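Long-range contacts in dihydroneopterin aldolase (Burkholderia thailandensis, PDB 3V9O), which belongs to the dihydroneopterin aldolase family and binds guanine in a pocket formed where two of its subunits meet: residues His30-Asn35 against Val49-Asp54; His92-Leu97 against Val130-Phe135; Asp99-Ser104 against Val114-Glu119. All coordinates share one frame; numbering follows the deposited sequence. Where two conformers were deposited one is given.

Contact 1: residues His30-Asn35 against Val49-Asp54; sequences HEVYMN and VVINVD. With SO4 (sulfate ion), chain H.
The first two strands of the T-fold, the family's antiparallel sheet with helices on one face, are joined here as a beta ladder. Two hydrogen-bonded pairs, His30 with Ile51 and Val32 with Val49, flank the non-hydrogen-bonded pair Glu31 and Val50. In the Val32 pair, Val49 N donates to Val32 O at 2.8 Å and Val32 N to Val49 O at 2.9 Å, both nearly along the C=O axis. The His30 pair is more bent: Ile51 N donates to His30 O at 2.8 Å, from 29° above the carbonyl plane. One face carries a row of apolar contacts. Val32 and Val49 lie side by side and point the same way, and Val32 CG2, lodged between its own N and carbonyl carbon, is 3.9 Å from Val49 CB. The same methyl comes within 4.1 Å of Ile51 CD1. Met34 crosses Val49 obliquely, its CG 4.0 Å from Val49 CG2. Beyond the ladder, Asn35 ND2 donates to sulfate O3 (2.9 Å), an ion probably from the crystallisation liquor. Helix 76-87 covers this face through Val82, which touches His30 and Ile51; strand 113-120 continues the sheet beyond 49-54, and at His30 a strand of the second subunit extends it.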
loop_
_atom_site.group_PDB
_atom_site.type_symbol
_atom_site.label_atom_id
_atom_site.label_comp_id
_atom_site.label_asym_id
_atom_site.label_seq_id
_atom_site.Cartn_x
_atom_site.Cartn_y
_atom_site.Cartn_z
ATOM N N HIS A 30 -0.892 -16.201 3.857
ATOM C CA HIS A 30 -1.153 -17.565 4.234
ATOM C C HIS A 30 -0.857 -18.426 3.019
ATOM O O HIS A 30 -1.518 -18.326 2.004
ATOM C CB HIS A 30 -2.627 -17.688 4.651
ATOM C CG HIS A 30 -3.056 -19.073 4.948
ATOM N ND1 HIS A 30 -2.201 -20.042 5.399
ATOM C CD2 HIS A 30 -4.290 -19.641 4.928
ATOM C CE1 HIS A 30 -2.870 -21.171 5.604
ATOM N NE2 HIS A 30 -4.132 -20.954 5.301
ATOM N N GLU A 31 0.129 -19.291 3.126
ATOM C CA GLU A 31 0.468 -20.202 2.024
ATOM C C GLU A 31 -0.220 -21.555 2.228
ATOM O O GLU A 31 -0.295 -22.103 3.317
ATOM C CB GLU A 31 1.974 -20.383 1.901
ATOM C CG GLU A 31 2.656 -21.141 2.979
ATOM C CD GLU A 31 4.037 -21.573 2.617
ATOM O OE1 GLU A 31 4.630 -21.087 1.619
ATOM O OE2 GLU A 31 4.572 -22.429 3.343
ATOM N N VAL A 32 -0.671 -22.076 1.078
ATOM C CA VAL A 32 -1.184 -23.434 1.017
ATOM C C VAL A 32 -0.611 -24.107 -0.216
ATOM O O VAL A 32 -0.177 -23.451 -1.187
ATOM C CB VAL A 32 -2.735 -23.468 0.952
ATOM C CG1 VAL A 32 -3.377 -22.830 2.208
ATOM C CG2 VAL A 32 -3.286 -22.832 -0.323
ATOM N N TYR A 33 -0.610 -25.434 -0.212
ATOM C CA TYR A 33 -0.234 -26.208 -1.361
ATOM C C TYR A 33 -1.483 -26.990 -1.764
ATOM O O TYR A 33 -2.112 -27.646 -0.912
ATOM C CB TYR A 33 0.921 -27.161 -1.047
ATOM C CG TYR A 33 2.244 -26.440 -0.810
ATOM C CD1 TYR A 33 2.571 -25.987 0.454
ATOM C CD2 TYR A 33 3.128 -26.190 -1.876
ATOM C CE1 TYR A 33 3.791 -25.329 0.674
ATOM C CE2 TYR A 33 4.333 -25.539 -1.657
ATOM C CZ TYR A 33 4.636 -25.126 -0.378
ATOM O OH TYR A 33 5.877 -24.488 -0.169
ATOM N N MET A 34 -1.845 -26.880 -3.036
ATOM C CA MET A 34 -3.075 -27.536 -3.464
ATOM C C MET A 34 -2.998 -27.806 -4.957
ATOM O O MET A 34 -2.156 -27.234 -5.698
ATOM C CB MET A 34 -4.289 -26.652 -3.130
ATOM C CG MET A 34 -4.210 -25.336 -3.907
ATOM S SD MET A 34 -5.518 -24.157 -3.496
ATOM C CE MET A 34 -6.854 -24.939 -3.964
ATOM N N ASN A 35 -3.890 -28.674 -5.444
ATOM C CA ASN A 35 -4.033 -28.850 -6.874
ATOM C C ASN A 35 -4.926 -27.722 -7.379
ATOM O O ASN A 35 -5.989 -27.484 -6.822
ATOM C CB ASN A 35 -4.617 -30.237 -7.139
ATOM C CG ASN A 35 -3.610 -31.323 -6.827
ATOM O OD1 ASN A 35 -2.480 -31.286 -7.307
ATOM N ND2 ASN A 35 -3.992 -32.253 -5.957
ATOM N N VAL A 49 -0.026 -21.610 -3.333
ATOM C CA VAL A 49 -0.963 -20.484 -3.493
ATOM C C VAL A 49 -0.827 -19.640 -2.257
ATOM O O VAL A 49 -0.795 -20.173 -1.118
ATOM C CB VAL A 49 -2.417 -20.996 -3.677
ATOM C CG1 VAL A 49 -3.403 -19.793 -3.794
ATOM C CG2 VAL A 49 -2.527 -21.893 -4.914
ATOM N N VAL A 50 -0.729 -18.302 -2.412
ATOM C CA VAL A 50 -0.573 -17.393 -1.251
ATOM C C VAL A 50 -1.853 -16.554 -1.152
ATOM O O VAL A 50 -2.319 -15.951 -2.170
ATOM C CB VAL A 50 0.662 -16.520 -1.424
ATOM C CG1 VAL A 50 0.759 -15.495 -0.293
ATOM C CG2 VAL A 50 1.950 -17.404 -1.470
ATOM N N ILE A 51 -2.419 -16.526 0.047
ATOM C CA ILE A 51 -3.765 -15.949 0.282
ATOM C C ILE A 51 -3.655 -14.830 1.302
ATOM O O ILE A 51 -2.968 -14.972 2.317
ATOM C CB ILE A 51 -4.698 -17.046 0.779
ATOM C CG1 ILE A 51 -4.796 -18.086 -0.333
ATOM C CG2 ILE A 51 -6.113 -16.441 1.072
ATOM C CD1 ILE A 51 -5.369 -19.368 0.044
ATOM N N ASN A 52 -4.297 -13.698 1.054
ATOM C CA ASN A 52 -4.356 -12.603 2.016
ATOM C C ASN A 52 -5.795 -12.275 2.257
ATOM O O ASN A 52 -6.623 -12.290 1.340
ATOM C CB ASN A 52 -3.624 -11.347 1.457
ATOM C CG ASN A 52 -2.149 -11.518 1.538
ATOM O OD1 ASN A 52 -1.569 -11.192 2.555
ATOM N ND2 ASN A 52 -1.520 -12.111 0.508
ATOM N N VAL A 53 -6.136 -11.988 3.527
ATOM C CA VAL A 53 -7.554 -11.742 3.902
ATOM C C VAL A 53 -7.598 -10.535 4.837
ATOM O O VAL A 53 -6.771 -10.383 5.754
ATOM C CB VAL A 53 -8.135 -12.928 4.686
ATOM C CG1 VAL A 53 -9.628 -12.688 5.078
ATOM C CG2 VAL A 53 -8.016 -14.243 3.837
ATOM N N ASP A 54 -8.598 -9.680 4.591
ATOM C CA ASP A 54 -8.923 -8.542 5.487
ATOM C C ASP A 54 -10.402 -8.720 5.832
ATOM O O ASP A 54 -11.272 -8.876 4.970
ATOM C CB ASP A 54 -8.738 -7.181 4.848
ATOM C CG ASP A 54 -7.325 -6.853 4.509
ATOM O OD1 ASP A 54 -6.448 -6.880 5.362
ATOM O OD2 ASP A 54 -7.098 -6.477 3.348
HETATM S S SO4 H . -7.888 -32.822 -5.369
HETATM O O1 SO4 H . -7.694 -34.052 -6.143
HETATM O O2 SO4 H . -8.956 -33.019 -4.388
HETATM O O3 SO4 H . -6.633 -32.514 -4.676
HETATM O O4 SO4 H . -8.271 -31.714 -6.252
#

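Contact 2: residues His92-Leu97 against Val130-Phe135; sequences HLQETL and VGVEVF. With GUN (guanine), chain G.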
loop_
_atom_site.group_PDB
_atom_site.type_symbol
_atom_site.label_atom_id
_atom_site.label_comp_id
_atom_site.label_asym_id
_atom_site.label_seq_id
_atom_site.Cartn_x
_atom_site.Cartn_y
_atom_site.Cartn_z
ATOM N N HIS A 92 -10.059 -25.427 -10.166
ATOM C CA HIS A 92 -9.291 -25.049 -11.357
ATOM C C HIS A 92 -8.855 -23.560 -11.468
ATOM O O HIS A 92 -7.691 -23.256 -11.765
ATOM C CB HIS A 92 -10.077 -25.425 -12.587
ATOM C CG HIS A 92 -10.398 -26.882 -12.630
ATOM N ND1 HIS A 92 -9.635 -27.784 -13.336
ATOM C CD2 HIS A 92 -11.340 -27.606 -11.978
ATOM C CE1 HIS A 92 -10.139 -28.998 -13.169
ATOM N NE2 HIS A 92 -11.172 -28.918 -12.349
ATOM N N LEU A 93 -9.780 -22.641 -11.207
ATOM C CA LEU A 93 -9.504 -21.210 -11.331
ATOM C C LEU A 93 -9.249 -20.546 -10.002
ATOM O O LEU A 93 -9.881 -20.876 -8.975
ATOM C CB LEU A 93 -10.737 -20.520 -11.958
ATOM C CG LEU A 93 -11.183 -20.990 -13.307
ATOM C CD1 LEU A 93 -12.451 -20.239 -13.709
ATOM C CD2 LEU A 93 -10.059 -20.713 -14.253
ATOM N N GLN A 94 -8.379 -19.535 -9.985
ATOM C CA GLN A 94 -8.185 -18.714 -8.793
ATOM C C GLN A 94 -9.495 -18.042 -8.390
ATOM O O GLN A 94 -9.765 -17.959 -7.190
ATOM C CB GLN A 94 -7.115 -17.638 -9.018
ATOM C CG GLN A 94 -5.701 -18.232 -9.151
ATOM C CD GLN A 94 -4.637 -17.197 -8.820
ATOM O OE1 GLN A 94 -4.688 -16.524 -7.803
ATOM N NE2 GLN A 94 -3.625 -17.050 -9.690
ATOM N N GLU A 95 -10.310 -17.582 -9.332
ATOM C CA GLU A 95 -11.592 -16.963 -8.995
ATOM C C GLU A 95 -12.457 -17.903 -8.181
ATOM O O GLU A 95 -13.108 -17.459 -7.247
ATOM C CB GLU A 95 -12.377 -16.580 -10.243
ATOM C CG GLU A 95 -11.832 -15.334 -10.985
ATOM C CD GLU A 95 -10.648 -15.602 -11.921
ATOM O OE1 GLU A 95 -9.990 -16.670 -11.899
ATOM O OE2 GLU A 95 -10.369 -14.699 -12.725
ATOM N N THR A 96 -12.452 -19.184 -8.520
ATOM C CA THR A 96 -13.289 -20.141 -7.763
ATOM C C THR A 96 -12.878 -20.172 -6.292
ATOM O O THR A 96 -13.728 -20.086 -5.405
ATOM C CB THR A 96 -13.196 -21.478 -8.392
ATOM O OG1 THR A 96 -13.732 -21.385 -9.726
ATOM C CG2 THR A 96 -13.983 -22.518 -7.624
ATOM N N LEU A 97 -11.588 -20.199 -6.009
ATOM C CA LEU A 97 -11.116 -20.239 -4.633
ATOM C C LEU A 97 -11.330 -18.907 -3.967
ATOM O O LEU A 97 -11.825 -18.877 -2.818
ATOM C CB LEU A 97 -9.621 -20.599 -4.666
ATOM C CG LEU A 97 -8.960 -20.616 -3.276
ATOM C CD1 LEU A 97 -9.557 -21.632 -2.361
ATOM C CD2 LEU A 97 -7.400 -20.852 -3.411
ATOM N N VAL A 130 0.934 -13.884 -9.990
ATOM C CA VAL A 130 -0.269 -13.400 -10.654
ATOM C C VAL A 130 -1.416 -13.814 -9.736
ATOM O O VAL A 130 -1.426 -14.942 -9.226
ATOM C CB VAL A 130 -0.395 -14.002 -12.103
ATOM C CG1 VAL A 130 -0.624 -15.507 -12.081
ATOM C CG2 VAL A 130 -1.501 -13.289 -12.905
ATOM N N GLY A 131 -2.368 -12.915 -9.590
ATOM C CA GLY A 131 -3.434 -13.149 -8.620
ATOM C C GLY A 131 -4.716 -12.465 -8.972
ATOM O O GLY A 131 -4.898 -11.773 -9.967
ATOM N N VAL A 132 -5.686 -12.760 -8.085
ATOM C CA VAL A 132 -7.074 -12.300 -8.169
ATOM C C VAL A 132 -7.502 -11.740 -6.822
ATOM O O VAL A 132 -7.199 -12.368 -5.780
ATOM C CB VAL A 132 -8.022 -13.466 -8.566
ATOM C CG1 VAL A 132 -9.536 -13.016 -8.502
ATOM C CG2 VAL A 132 -7.582 -14.011 -9.950
ATOM N N GLU A 133 -8.223 -10.626 -6.812
ATOM C CA GLU A 133 -8.686 -10.038 -5.536
ATOM C C GLU A 133 -10.125 -9.617 -5.678
ATOM O O GLU A 133 -10.545 -9.066 -6.716
ATOM C CB GLU A 133 -7.818 -8.841 -5.195
ATOM C CG GLU A 133 -8.265 -8.109 -3.883
ATOM C CD GLU A 133 -7.441 -6.908 -3.659
ATOM O OE1 GLU A 133 -7.694 -5.927 -4.349
ATOM O OE2 GLU A 133 -6.482 -6.974 -2.860
ATOM N N VAL A 134 -10.888 -9.843 -4.608
ATOM C CA VAL A 134 -12.227 -9.281 -4.483
ATOM C C VAL A 134 -12.378 -8.501 -3.197
ATOM O O VAL A 134 -11.666 -8.786 -2.212
ATOM C CB VAL A 134 -13.351 -10.306 -4.530
ATOM C CG1 VAL A 134 -13.283 -11.073 -5.887
ATOM C CG2 VAL A 134 -13.293 -11.276 -3.414
ATOM N N PHE A 135 -13.281 -7.550 -3.168
ATOM C CA PHE A 135 -13.590 -6.747 -1.964
ATOM C C PHE A 135 -15.091 -6.571 -1.952
ATOM O O PHE A 135 -15.649 -5.917 -2.839
ATOM C CB PHE A 135 -12.859 -5.386 -2.042
ATOM C CG PHE A 135 -12.580 -4.697 -0.699
ATOM C CD1 PHE A 135 -13.395 -4.858 0.393
ATOM C CD2 PHE A 135 -11.447 -3.886 -0.558
ATOM C CE1 PHE A 135 -13.166 -4.124 1.603
ATOM C CE2 PHE A 135 -11.159 -3.211 0.659
ATOM C CZ PHE A 135 -12.032 -3.350 1.739
HETATM N N9 GUN G . -5.402 -18.239 -16.725
HETATM C C8 GUN G . -4.889 -19.437 -16.248
HETATM N N7 GUN G . -5.381 -19.769 -14.968
HETATM C C5 GUN G . -6.275 -18.744 -14.726
HETATM C C6 GUN G . -7.132 -18.468 -13.560
HETATM O O6 GUN G . -7.220 -19.186 -12.551
HETATM N N1 GUN G . -7.910 -17.313 -13.634
HETATM C C2 GUN G . -7.826 -16.414 -14.696
HETATM N N2 GUN G . -8.562 -15.253 -14.663
HETATM N N3 GUN G . -7.012 -16.664 -15.811
HETATM C C4 GUN G . -6.268 -17.824 -15.747
#
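A single hydrogen bond joins the start of helix 94-106 to strand 127-137, the outermost strand of this chain's sheet. Gln94 NE2 donates to Val130 O over 3.1 Å in an almost straight bond (177° at the hydrogen). The acceptor lies in the plane of the Gln94 amide, whereas the donor stands 46° above the carbonyl plane of Val130. Gln94 OE1 accepts a hydrogen bond from Thr118 OG1, and NE2 also meets Tyr75 OH of the third subunit, so both ends of the amide are held and its rotation is fixed.

A second set of bonds grips guanine. Gln94 N, in the first helical turn just after the N-cap position of Leu93, donates to guanine O6 at 2.8 Å. Glu95, bent at its second torsion (chi2 82°), presents its carboxylate as a fork: guanine N1 donates to Glu95 OE1 at 2.8 Å and guanine N2 to Glu95 OE2 at 2.7 Å. In this T-fold the pocket lies between subunits, and Val73, Asp74 and Tyr75 of the third subunit bind the base as well, while a strand of that subunit continues the sheet at Val130-Glu133.

Apolar packing comes from Val132, which crosses Glu95 at about a right angle. Its CG2 touches Gln94 CB at 3.8 Å and Glu95 CD at 4.0 Å, while Val132 CG1 lies 4.1 Å from Glu95 CG.

Contact 3: residues Asp99-Ser104 against Val114-Glu119; sequences DAIAAS and VRVSTE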
loop_
_atom_site.group_PDB
_atom_site.type_symbol
_atom_site.label_atom_id
_atom_site.label_comp_id
_atom_site.label_asym_id
_atom_site.label_seq_id
_atom_site.Cartn_x
_atom_site.Cartn_y
_atom_site.Cartn_z
ATOM N N ASP A 99 -13.419 -16.411 -4.586
ATOM C CA ASP A 99 -14.828 -16.108 -4.371
ATOM C C ASP A 99 -15.388 -16.992 -3.248
ATOM O O ASP A 99 -16.234 -16.502 -2.444
ATOM C CB ASP A 99 -15.625 -16.384 -5.637
ATOM C CG ASP A 99 -15.345 -15.392 -6.793
ATOM O OD1 ASP A 99 -14.610 -14.387 -6.619
ATOM O OD2 ASP A 99 -15.884 -15.677 -7.882
ATOM N N ALA A 100 -14.968 -18.263 -3.152
ATOM C CA ALA A 100 -15.476 -19.143 -2.118
ATOM C C ALA A 100 -15.019 -18.704 -0.742
ATOM O O ALA A 100 -15.831 -18.741 0.203
ATOM C CB ALA A 100 -15.059 -20.595 -2.381
ATOM N N ILE A 101 -13.784 -18.218 -0.593
ATOM C CA ILE A 101 -13.283 -17.764 0.684
ATOM C C ILE A 101 -14.055 -16.512 1.059
ATOM O O ILE A 101 -14.515 -16.380 2.224
ATOM C CB ILE A 101 -11.788 -17.464 0.605
ATOM C CG1 ILE A 101 -11.015 -18.776 0.443
ATOM C CG2 ILE A 101 -11.290 -16.794 1.926
ATOM C CD1 ILE A 101 -9.566 -18.505 -0.079
ATOM N N ALA A 102 -14.231 -15.591 0.102
ATOM C CA ALA A 102 -14.981 -14.379 0.429
ATOM C C ALA A 102 -16.416 -14.689 0.844
ATOM O O ALA A 102 -16.909 -14.096 1.834
ATOM C CB ALA A 102 -14.975 -13.392 -0.747
ATOM N N ALA A 103 -17.102 -15.584 0.145
ATOM C CA ALA A 103 -18.492 -15.905 0.502
ATOM C C ALA A 103 -18.564 -16.545 1.891
ATOM O O ALA A 103 -19.481 -16.210 2.693
ATOM C CB ALA A 103 -19.122 -16.810 -0.541
ATOM N N SER A 104 -17.642 -17.457 2.183
ATOM C CA SER A 104 -17.604 -18.071 3.501
ATOM C C SER A 104 -17.451 -17.038 4.601
ATOM O O SER A 104 -18.159 -17.097 5.616
ATOM C CB SER A 104 -16.437 -19.085 3.511
ATOM O OG SER A 104 -16.295 -19.648 4.798
ATOM N N VAL A 114 -15.275 -7.974 3.433
ATOM C CA VAL A 114 -14.069 -8.787 3.360
ATOM C C VAL A 114 -13.301 -8.479 2.084
ATOM O O VAL A 114 -13.892 -8.182 1.025
ATOM C CB VAL A 114 -14.429 -10.269 3.547
ATOM C CG1 VAL A 114 -15.310 -10.744 2.432
ATOM C CG2 VAL A 114 -13.133 -11.128 3.652
ATOM N N ARG A 115 -11.969 -8.502 2.186
ATOM C CA ARG A 115 -11.095 -8.404 1.017
ATOM C C ARG A 115 -10.366 -9.761 1.007
ATOM O O ARG A 115 -9.786 -10.145 2.059
ATOM C CB ARG A 115 -10.097 -7.260 1.116
ATOM C CG ARG A 115 -9.242 -7.136 -0.209
ATOM C CD ARG A 115 -8.177 -6.037 -0.103
ATOM N NE ARG A 115 -7.125 -6.443 0.863
ATOM C CZ ARG A 115 -6.049 -7.236 0.612
ATOM N NH1 ARG A 115 -5.799 -7.782 -0.588
ATOM N NH2 ARG A 115 -5.199 -7.502 1.611
ATOM N N VAL A 116 -10.321 -10.462 -0.112
ATOM C CA VAL A 116 -9.563 -11.709 -0.263
ATOM C C VAL A 116 -8.783 -11.637 -1.556
ATOM O O VAL A 116 -9.297 -11.218 -2.588
ATOM C CB VAL A 116 -10.462 -12.919 -0.381
ATOM C CG1 VAL A 116 -9.593 -14.213 -0.477
ATOM C CG2 VAL A 116 -11.420 -12.991 0.804
ATOM N N SER A 117 -7.496 -11.969 -1.479
ATOM C CA SER A 117 -6.686 -12.182 -2.679
ATOM C C SER A 117 -6.094 -13.583 -2.622
ATOM O O SER A 117 -5.690 -14.091 -1.558
ATOM C CB SER A 117 -5.590 -11.117 -2.897
ATOM O OG SER A 117 -4.612 -11.183 -1.870
ATOM N N THR A 118 -6.005 -14.184 -3.791
ATOM C CA THR A 118 -5.193 -15.392 -4.010
ATOM C C THR A 118 -4.150 -15.073 -5.056
ATOM O O THR A 118 -4.369 -14.208 -5.907
ATOM C CB THR A 118 -6.053 -16.616 -4.486
ATOM O OG1 THR A 118 -6.664 -16.273 -5.738
ATOM C CG2 THR A 118 -7.211 -16.910 -3.459
ATOM N N GLU A 119 -2.990 -15.744 -4.979
ATOM C CA GLU A 119 -1.990 -15.550 -6.042
ATOM C C GLU A 119 -1.164 -16.790 -6.134
ATOM O O GLU A 119 -0.985 -17.567 -5.200
ATOM C CB GLU A 119 -1.163 -14.284 -5.771
ATOM C CG GLU A 119 -0.239 -14.428 -4.546
ATOM C CD GLU A 119 0.349 -13.136 -4.055
ATOM O OE1 GLU A 119 -0.361 -12.121 -4.073
ATOM O OE2 GLU A 119 1.483 -13.165 -3.517
#
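Helix 94-106 lies along the inner strand 113-120 of the sheet, the helix-on-sheet packing of the T-fold, and Ile101 shows how the layers interlock. The two short segments run roughly antiparallel, at 157°, with their axes 8.1 Å apart at closest approach. Ile101 leaves the helix toward the strand, and its CB is already 4.1 Å from Val116 CG1. There the side chain branches. Its CG2, anti to the backbone N, comes down on the fork of Val116, at 3.9 Å from Val116 CG1 and 4.0 Å from Val116 CG2. The other arm starts at CG1, anti to the carbonyl carbon (chi1 -70°), and runs on extended (chi2 162°), carrying CD1 along the strand to within 4.4 Å of Thr118 CG2. Ile101 also touches Val82 and Cys85, so it bridges strand 113-120 and helix 76-87.

One residue further on, Ala102 brings its backbone close to the sheet. Val116 CG2 approaches Ala102 CA at 3.8 Å, and Ala102 CB touches both Val116 CG2 and, at 4.2 Å, Val114 CG1. The same Val114 methyl also rests on Ala102 O. Thr118 offers Ile101 its methyl CG2, while its hydroxyl is hydrogen-bonded to Gln94 OE1. Where side chain meets side chain the partners are carbon atoms: shape and burial of branched and small aliphatic groups join helix to sheet, while the charged side chains of the strand, Arg115 and Glu119, find their partners elsewhere.

All three contacts are buried and reach the same four-stranded sheet, yet their chemistry follows their place in it. Contact 3 is the most central, and its helix-to-strand packing is aliphatic. Contact 1 joins an outer strand to its neighbour by backbone bonds, with an apolar face above them. Contacts 2 and 3 share helix 94-106 and both touch the third subunit, but contact 2 is the one where that interface holds guanine, met through polar groups. Arg115 of contact 3 forms salt bridges to Asp54 in contact 1 and Glu133 in contact 2, while Leu97 of contact 2 packs against Met34 of contact 1.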